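Local coordinates for protein endo-beta-mannanase (Opitutaceae bacterium TAV5, PDB 7BOB) that acts as an exo-beta-1,4-mannosidase of glycoside hydrolase family 5, probably releasing mannose from the ends of beta-1,4-linked manno-oligosaccharides in the termite hindgut, at residues His461-Pro475 / Val546-Glu559. Numbering follows the deposited sequence.
Sequences HSWVEQGGQLLWHAP and VGAGCVTSVLADVE
Strands Gln469-His473 and Gly549-Val554 run parallel, the axes of these short segments 4.7 Å apart at closest approach and 13° apart in direction, joined by backbone hydrogen bonds from Cys550 N to Gly468 O through to Ala474 N to Val554 O. They are neighbours within the C-terminal seven-stranded mixed sheet, separate from the family 5 barrel. Leu470, Trp472, Val551 and Ser553 share one face, where the last three touch helix 482-488; Val551 CG2 also reaches CG1 of Val464, 3.8 Å away, on helix 454-465. That helix ends in a Schellman motif at Gly467, and its Glu465 O receives Ala548 N from the beta turn before the second strand.

The other face, packed on helix 569-583, carries Leu471, Thr552, His473 and Val554, and illustrates how a buried imidazole is fixed. Val558 CG2 sits 3.4 Å above the centre of the His473 ring, a CH-pi contact. His473 ND1 donates to Glu559 OE2 (2.9 Å), which lies in the ring plane but is met on its syn side from 29° out of the carboxylate plane; Glu559 reaches back by bending at chi2 (81°). A leucine here would probably leave Glu559 OE2 with one partner fewer, its carboxylate freer to turn, and Val558 without an aromatic face.

Imidazole and Tyr580 hydroxyl thus share one buried carboxylate oxygen, a polar link between strand 469-473 and helix 558-564 expected to stabilise negative charge on Glu559.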
ATOM      1  N   HIS A 461       0.163   4.654 -37.527  1.00 57.20           N
ATOM      2  CA  HIS A 461      -0.692   4.832 -38.700  1.00 61.79           C
ATOM      3  C   HIS A 461       0.133   4.765 -39.985  1.00 63.87           C
ATOM      4  O   HIS A 461      -0.140   3.956 -40.881  1.00 64.25           O
ATOM      5  CB  HIS A 461      -1.441   6.168 -38.586  1.00 58.98           C
ATOM      6  CG  HIS A 461      -2.291   6.500 -39.772  1.00 65.86           C
ATOM      7  ND1 HIS A 461      -3.624   6.155 -39.856  1.00 65.70           N
ATOM      8  CD2 HIS A 461      -1.999   7.152 -40.923  1.00 71.37           C
ATOM      9  CE1 HIS A 461      -4.113   6.574 -41.009  1.00 65.74           C
ATOM     10  NE2 HIS A 461      -3.148   7.184 -41.675  1.00 67.81           N
ATOM     11  N   SER A 462       1.178   5.587 -40.064  1.00 63.44           N
ATOM     12  CA  SER A 462       2.024   5.625 -41.248  1.00 64.99           C
ATOM     13  C   SER A 462       2.692   4.273 -41.507  1.00 65.58           C
ATOM     14  O   SER A 462       2.791   3.831 -42.658  1.00 67.03           O
ATOM     15  CB  SER A 462       3.057   6.738 -41.086  1.00 59.30           C
ATOM     16  OG  SER A 462       4.211   6.439 -41.836  1.00 73.74           O
ATOM     17  N   TRP A 463       3.159   3.603 -40.450  1.00 63.86           N
ATOM     18  CA  TRP A 463       3.657   2.237 -40.594  1.00 59.19           C
ATOM     19  C   TRP A 463       2.589   1.304 -41.170  1.00 60.96           C
ATOM     20  O   TRP A 463       2.869   0.512 -42.083  1.00 61.90           O
ATOM     21  CB  TRP A 463       4.152   1.715 -39.241  1.00 55.67           C
ATOM     22  CG  TRP A 463       4.644   0.294 -39.304  1.00 55.61           C
ATOM     23  CD1 TRP A 463       5.853  -0.123 -39.755  1.00 58.61           C
ATOM     24  CD2 TRP A 463       3.938  -0.892 -38.899  1.00 55.37           C
ATOM     25  NE1 TRP A 463       5.954  -1.491 -39.665  1.00 58.91           N
ATOM     26  CE2 TRP A 463       4.795  -1.990 -39.140  1.00 51.93           C
ATOM     27  CE3 TRP A 463       2.674  -1.129 -38.341  1.00 54.83           C
ATOM     28  CZ2 TRP A 463       4.432  -3.308 -38.855  1.00 50.34           C
ATOM     29  CZ3 TRP A 463       2.306  -2.446 -38.061  1.00 54.60           C
ATOM     30  CH2 TRP A 463       3.185  -3.518 -38.320  1.00 57.48           C
ATOM     31  N   VAL A 464       1.360   1.370 -40.650  1.00 58.64           N
ATOM     32  CA  VAL A 464       0.298   0.507 -41.170  1.00 60.27           C
ATOM     33  C   VAL A 464      -0.010   0.860 -42.619  1.00 60.67           C
ATOM     34  O   VAL A 464      -0.318  -0.014 -43.434  1.00 61.60           O
ATOM     35  CB  VAL A 464      -0.966   0.590 -40.287  1.00 60.18           C
ATOM     36  CG1 VAL A 464      -2.135  -0.139 -40.953  1.00 58.33           C
ATOM     37  CG2 VAL A 464      -0.721   0.029 -38.872  1.00 53.48           C
ATOM     38  N   GLU A 465       0.070   2.146 -42.956  1.00 61.26           N
ATOM     39  CA  GLU A 465      -0.247   2.586 -44.307  1.00 64.04           C
ATOM     40  C   GLU A 465       0.689   1.972 -45.343  1.00 66.41           C
ATOM     41  O   GLU A 465       0.264   1.672 -46.464  1.00 68.89           O
ATOM     42  CB  GLU A 465      -0.197   4.108 -44.394  1.00 67.18           C
ATOM     43  CG  GLU A 465      -1.551   4.720 -44.639  1.00 73.95           C
ATOM     44  CD  GLU A 465      -1.470   6.213 -44.882  1.00 84.31           C
ATOM     45  OE1 GLU A 465      -2.520   6.799 -45.243  1.00 84.15           O
ATOM     46  OE2 GLU A 465      -0.354   6.785 -44.715  1.00 80.54           O
ATOM     47  N   GLN A 466       1.963   1.787 -44.994  1.00 63.55           N
ATOM     48  CA  GLN A 466       2.922   1.150 -45.881  1.00 65.69           C
ATOM     49  C   GLN A 466       2.873  -0.369 -45.814  1.00 63.70           C
ATOM     50  O   GLN A 466       3.737  -1.020 -46.406  1.00 68.17           O
ATOM     51  CB  GLN A 466       4.356   1.612 -45.575  1.00 61.51           C
ATOM     52  CG  GLN A 466       4.530   3.087 -45.290  1.00 62.49           C
ATOM     53  CD  GLN A 466       5.889   3.392 -44.632  1.00 74.72           C
ATOM     54  OE1 GLN A 466       6.856   2.640 -44.800  1.00 77.30           O
ATOM     55  NE2 GLN A 466       5.955   4.486 -43.863  1.00 70.74           N
ATOM     56  N   GLY A 467       1.926  -0.959 -45.097  1.00 60.25           N
ATOM     57  CA  GLY A 467       1.721  -2.397 -45.176  1.00 62.31           C
ATOM     58  C   GLY A 467       1.840  -3.149 -43.868  1.00 59.46           C
ATOM     59  O   GLY A 467       1.661  -4.375 -43.864  1.00 60.11           O
ATOM     60  N   GLY A 468       2.124  -2.482 -42.754  1.00 58.40           N
ATOM     61  CA  GLY A 468       2.207  -3.194 -41.491  1.00 57.56           C
ATOM     62  C   GLY A 468       0.883  -3.840 -41.116  1.00 60.03           C
ATOM     63  O   GLY A 468      -0.194  -3.274 -41.326  1.00 56.71           O
ATOM     64  N   GLN A 469       0.969  -5.055 -40.575  1.00 59.69           N
ATOM     65  CA  GLN A 469      -0.159  -5.732 -39.940  1.00 57.57           C
ATOM     66  C   GLN A 469      -0.087  -5.494 -38.429  1.00 57.48           C
ATOM     67  O   GLN A 469       0.862  -5.945 -37.774  1.00 57.51           O
ATOM     68  CB  GLN A 469      -0.127  -7.228 -40.241  1.00 62.41           C
ATOM     69  CG  GLN A 469       0.206  -7.566 -41.678  1.00 67.31           C
ATOM     70  CD  GLN A 469      -0.849  -7.042 -42.611  1.00 67.53           C
ATOM     71  OE1 GLN A 469      -1.990  -7.495 -42.573  1.00 65.43           O
ATOM     72  NE2 GLN A 469      -0.485  -6.060 -43.434  1.00 65.22           N
ATOM     73  N   LEU A 470      -1.080  -4.795 -37.882  1.00 54.91           N
ATOM     74  CA  LEU A 470      -1.120  -4.426 -36.465  1.00 54.76           C
ATOM     75  C   LEU A 470      -2.205  -5.222 -35.748  1.00 52.79           C
ATOM     76  O   LEU A 470      -3.392  -5.136 -36.105  1.00 55.11           O
ATOM     77  CB  LEU A 470      -1.369  -2.926 -36.301  1.00 54.17           C
ATOM     78  CG  LEU A 470      -1.377  -2.313 -34.898  1.00 53.99           C
ATOM     79  CD1 LEU A 470       0.029  -2.349 -34.271  1.00 53.55           C
ATOM     80  CD2 LEU A 470      -1.888  -0.886 -34.973  1.00 49.04           C
ATOM     81  N   LEU A 471      -1.804  -5.992 -34.739  1.00 48.03           N
ATOM     82  CA  LEU A 471      -2.739  -6.619 -33.810  1.00 51.20           C
ATOM     83  C   LEU A 471      -2.729  -5.797 -32.521  1.00 53.16           C
ATOM     84  O   LEU A 471      -1.734  -5.795 -31.784  1.00 52.08           O
ATOM     85  CB  LEU A 471      -2.370  -8.074 -33.546  1.00 45.93           C
ATOM     86  CG  LEU A 471      -3.234  -8.789 -32.508  1.00 48.13           C
ATOM     87  CD1 LEU A 471      -4.749  -8.641 -32.810  1.00 47.75           C
ATOM     88  CD2 LEU A 471      -2.847 -10.253 -32.471  1.00 50.44           C
ATOM     89  N   TRP A 472      -3.825  -5.087 -32.257  1.00 49.66           N
ATOM     90  CA  TRP A 472      -3.887  -4.083 -31.190  1.00 47.09           C
ATOM     91  C   TRP A 472      -4.780  -4.601 -30.069  1.00 49.27           C
ATOM     92  O   TRP A 472      -6.011  -4.512 -30.150  1.00 51.50           O
ATOM     93  CB  TRP A 472      -4.405  -2.757 -31.733  1.00 45.30           C
ATOM     94  CG  TRP A 472      -4.076  -1.576 -30.872  1.00 50.38           C
ATOM     95  CD1 TRP A 472      -3.723  -1.589 -29.553  1.00 46.29           C
ATOM     96  CD2 TRP A 472      -4.085  -0.201 -31.273  1.00 50.05           C
ATOM     97  NE1 TRP A 472      -3.501  -0.309 -29.116  1.00 46.22           N
ATOM     98  CE2 TRP A 472      -3.703   0.561 -30.153  1.00 45.48           C
ATOM     99  CE3 TRP A 472      -4.382   0.460 -32.475  1.00 51.10           C
ATOM    100  CZ2 TRP A 472      -3.604   1.948 -30.193  1.00 49.88           C
ATOM    101  CZ3 TRP A 472      -4.276   1.839 -32.516  1.00 51.91           C
ATOM    102  CH2 TRP A 472      -3.890   2.568 -31.383  1.00 51.34           C
ATOM    103  N   HIS A 473      -4.174  -5.123 -29.009  1.00 47.01           N
ATOM    104  CA  HIS A 473      -4.977  -5.569 -27.878  1.00 50.00           C
ATOM    105  C   HIS A 473      -5.269  -4.377 -26.974  1.00 49.51           C
ATOM    106  O   HIS A 473      -4.342  -3.765 -26.425  1.00 53.76           O
ATOM    107  CB  HIS A 473      -4.280  -6.693 -27.119  1.00 48.36           C
ATOM    108  CG  HIS A 473      -4.413  -8.025 -27.788  1.00 52.80           C
ATOM    109  ND1 HIS A 473      -3.654  -9.120 -27.436  1.00 50.76           N
ATOM    110  CD2 HIS A 473      -5.213  -8.434 -28.804  1.00 51.02           C
ATOM    111  CE1 HIS A 473      -3.991 -10.148 -28.197  1.00 55.38           C
ATOM    112  NE2 HIS A 473      -4.930  -9.757 -29.041  1.00 53.31           N
ATOM    113  N   ALA A 474      -6.557  -4.032 -26.862  1.00 46.27           N
ATOM    114  CA  ALA A 474      -7.126  -3.049 -25.947  1.00 48.03           C
ATOM    115  C   ALA A 474      -6.591  -1.648 -26.210  1.00 49.57           C
ATOM    116  O   ALA A 474      -5.813  -1.130 -25.402  1.00 51.59           O
ATOM    117  CB  ALA A 474      -6.848  -3.451 -24.496  1.00 48.47           C
ATOM    118  N   PRO A 475      -6.962  -1.003 -27.315  1.00 51.29           N
ATOM    119  CA  PRO A 475      -6.562   0.396 -27.502  1.00 49.82           C
ATOM    120  C   PRO A 475      -7.049   1.249 -26.343  1.00 54.06           C
ATOM    121  O   PRO A 475      -8.037   0.935 -25.679  1.00 53.47           O
ATOM    122  CB  PRO A 475      -7.233   0.799 -28.820  1.00 52.18           C
ATOM    123  CG  PRO A 475      -8.063  -0.390 -29.246  1.00 51.61           C
ATOM    124  CD  PRO A 475      -7.550  -1.584 -28.533  1.00 47.62           C
ATOM    125  N   VAL A 546      -6.007   0.027 -43.867  1.00 61.98           N
ATOM    126  CA  VAL A 546      -5.551   1.417 -43.894  1.00 62.85           C
ATOM    127  C   VAL A 546      -4.349   1.458 -44.828  1.00 65.07           C
ATOM    128  O   VAL A 546      -3.253   1.020 -44.454  1.00 65.42           O
ATOM    129  CB  VAL A 546      -5.178   1.953 -42.496  1.00 61.75           C
ATOM    130  CG1 VAL A 546      -4.521   3.317 -42.604  1.00 62.65           C
ATOM    131  CG2 VAL A 546      -6.421   2.051 -41.602  1.00 60.95           C
ATOM    132  N   GLY A 547      -4.547   1.987 -46.029  1.00 66.63           N
ATOM    133  CA  GLY A 547      -3.537   1.828 -47.059  1.00 62.69           C
ATOM    134  C   GLY A 547      -3.258   0.353 -47.262  1.00 64.14           C
ATOM    135  O   GLY A 547      -4.177  -0.470 -47.369  1.00 63.76           O
ATOM    136  N   ALA A 548      -1.970   0.003 -47.274  1.00 64.70           N
ATOM    137  CA  ALA A 548      -1.567  -1.364 -47.587  1.00 63.62           C
ATOM    138  C   ALA A 548      -1.673  -2.313 -46.399  1.00 65.31           C
ATOM    139  O   ALA A 548      -1.635  -3.529 -46.599  1.00 63.73           O
ATOM    140  CB  ALA A 548      -0.138  -1.377 -48.120  1.00 61.31           C
ATOM    141  N   GLY A 549      -1.820  -1.794 -45.177  1.00 68.57           N
ATOM    142  CA  GLY A 549      -1.831  -2.612 -43.985  1.00 62.53           C
ATOM    143  C   GLY A 549      -3.225  -2.840 -43.431  1.00 67.25           C
ATOM    144  O   GLY A 549      -4.241  -2.470 -44.026  1.00 64.36           O
ATOM    145  N   CYS A 550      -3.259  -3.447 -42.239  1.00 65.66           N
ATOM    146  CA  CYS A 550      -4.516  -3.899 -41.651  1.00 62.93           C
ATOM    147  C   CYS A 550      -4.414  -3.909 -40.129  1.00 62.22           C
ATOM    148  O   CYS A 550      -3.552  -4.604 -39.570  1.00 58.16           O
ATOM    149  CB  CYS A 550      -4.866  -5.287 -42.171  1.00 63.43           C
ATOM    150  SG  CYS A 550      -6.384  -5.942 -41.484  1.00 64.88           S
ATOM    151  N   VAL A 551      -5.315  -3.168 -39.474  1.00 56.02           N
ATOM    152  CA  VAL A 551      -5.396  -3.060 -38.020  1.00 52.74           C
ATOM    153  C   VAL A 551      -6.463  -4.021 -37.525  1.00 54.50           C
ATOM    154  O   VAL A 551      -7.639  -3.887 -37.892  1.00 55.15           O
ATOM    155  CB  VAL A 551      -5.740  -1.625 -37.588  1.00 55.15           C
ATOM    156  CG1 VAL A 551      -5.815  -1.512 -36.043  1.00 53.33           C
ATOM    157  CG2 VAL A 551      -4.752  -0.630 -38.179  1.00 56.05           C
ATOM    158  N   THR A 552      -6.072  -4.973 -36.679  1.00 50.23           N
ATOM    159  CA  THR A 552      -7.023  -5.838 -35.976  1.00 53.71           C
ATOM    160  C   THR A 552      -7.042  -5.419 -34.502  1.00 54.03           C
ATOM    161  O   THR A 552      -6.081  -5.672 -33.763  1.00 54.06           O
ATOM    162  CB  THR A 552      -6.657  -7.317 -36.146  1.00 50.26           C
ATOM    163  OG1 THR A 552      -6.653  -7.650 -37.536  1.00 56.71           O
ATOM    164  CG2 THR A 552      -7.624  -8.228 -35.422  1.00 48.39           C
ATOM    165  N   SER A 553      -8.125  -4.763 -34.074  1.00 53.60           N
ATOM    166  CA  SER A 553      -8.243  -4.235 -32.716  1.00 49.59           C
ATOM    167  C   SER A 553      -9.158  -5.117 -31.873  1.00 54.05           C
ATOM    168  O   SER A 553     -10.265  -5.464 -32.304  1.00 51.58           O
ATOM    169  CB  SER A 553      -8.769  -2.795 -32.729  1.00 51.95           C
ATOM    170  OG  SER A 553      -8.116  -1.959 -33.671  1.00 50.80           O
ATOM    171  N   VAL A 554      -8.707  -5.468 -30.670  1.00 47.64           N
ATOM    172  CA  VAL A 554      -9.505  -6.233 -29.712  1.00 47.58           C
ATOM    173  C   VAL A 554      -9.894  -5.316 -28.560  1.00 51.91           C
ATOM    174  O   VAL A 554      -9.020  -4.747 -27.890  1.00 50.26           O
ATOM    175  CB  VAL A 554      -8.738  -7.461 -29.180  1.00 50.08           C
ATOM    176  CG1 VAL A 554      -9.567  -8.215 -28.141  1.00 49.10           C
ATOM    177  CG2 VAL A 554      -8.301  -8.378 -30.323  1.00 48.50           C
ATOM    178  N   LEU A 555     -11.194  -5.201 -28.303  1.00 49.15           N
ATOM    179  CA  LEU A 555     -11.701  -4.307 -27.263  1.00 53.14           C
ATOM    180  C   LEU A 555     -11.741  -5.004 -25.907  1.00 56.07           C
ATOM    181  O   LEU A 555     -12.752  -4.996 -25.216  1.00 53.79           O
ATOM    182  CB  LEU A 555     -13.078  -3.778 -27.653  1.00 49.81           C
ATOM    183  CG  LEU A 555     -13.115  -3.143 -29.051  1.00 54.29           C
ATOM    184  CD1 LEU A 555     -14.513  -2.657 -29.435  1.00 53.16           C
ATOM    185  CD2 LEU A 555     -12.106  -2.001 -29.128  1.00 51.55           C
ATOM    186  N   ALA A 556     -10.639  -5.644 -25.532  1.00 48.57           N
ATOM    187  CA  ALA A 556     -10.516  -6.244 -24.211  1.00 51.70           C
ATOM    188  C   ALA A 556      -9.037  -6.332 -23.883  1.00 55.06           C
ATOM    189  O   ALA A 556      -8.184  -6.322 -24.778  1.00 52.80           O
ATOM    190  CB  ALA A 556     -11.171  -7.625 -24.129  1.00 50.06           C
ATOM    191  N   ASP A 557      -8.735  -6.393 -22.585  1.00 53.89           N
ATOM    192  CA  ASP A 557      -7.350  -6.548 -22.144  1.00 48.88           C
ATOM    193  C   ASP A 557      -7.015  -8.035 -22.149  1.00 48.92           C
ATOM    194  O   ASP A 557      -7.112  -8.725 -21.128  1.00 47.83           O
ATOM    195  CB  ASP A 557      -7.148  -5.917 -20.773  1.00 50.69           C
ATOM    196  CG  ASP A 557      -5.690  -5.769 -20.416  1.00 51.55           C
ATOM    197  OD1 ASP A 557      -4.847  -6.491 -21.018  1.00 51.69           O
ATOM    198  OD2 ASP A 557      -5.389  -4.956 -19.522  1.00 50.25           O
ATOM    199  N   VAL A 558      -6.572  -8.517 -23.317  1.00 49.06           N
ATOM    200  CA  VAL A 558      -6.359  -9.950 -23.544  1.00 47.63           C
ATOM    201  C   VAL A 558      -5.374 -10.519 -22.527  1.00 47.63           C
ATOM    202  O   VAL A 558      -5.680 -11.463 -21.782  1.00 46.72           O
ATOM    203  CB  VAL A 558      -5.878 -10.186 -24.989  1.00 52.97           C
ATOM    204  CG1 VAL A 558      -5.573 -11.663 -25.252  1.00 47.76           C
ATOM    205  CG2 VAL A 558      -6.914  -9.658 -25.975  1.00 49.74           C
ATOM    206  N   GLU A 559      -4.175  -9.944 -22.474  1.00 45.97           N
ATOM    207  CA  GLU A 559      -3.142 -10.517 -21.629  1.00 45.98           C
ATOM    208  C   GLU A 559      -3.535 -10.480 -20.161  1.00 49.17           C
ATOM    209  O   GLU A 559      -3.288 -11.445 -19.427  1.00 48.86           O
ATOM    210  CB  GLU A 559      -1.818  -9.800 -21.867  1.00 49.61           C
ATOM    211  CG  GLU A 559      -1.200 -10.162 -23.219  1.00 50.27           C
ATOM    212  CD  GLU A 559      -1.820  -9.368 -24.359  1.00 46.63           C
ATOM    213  OE1 GLU A 559      -2.600  -8.428 -24.091  1.00 48.20           O
ATOM    214  OE2 GLU A 559      -1.506  -9.672 -25.515  1.00 48.95           O
TER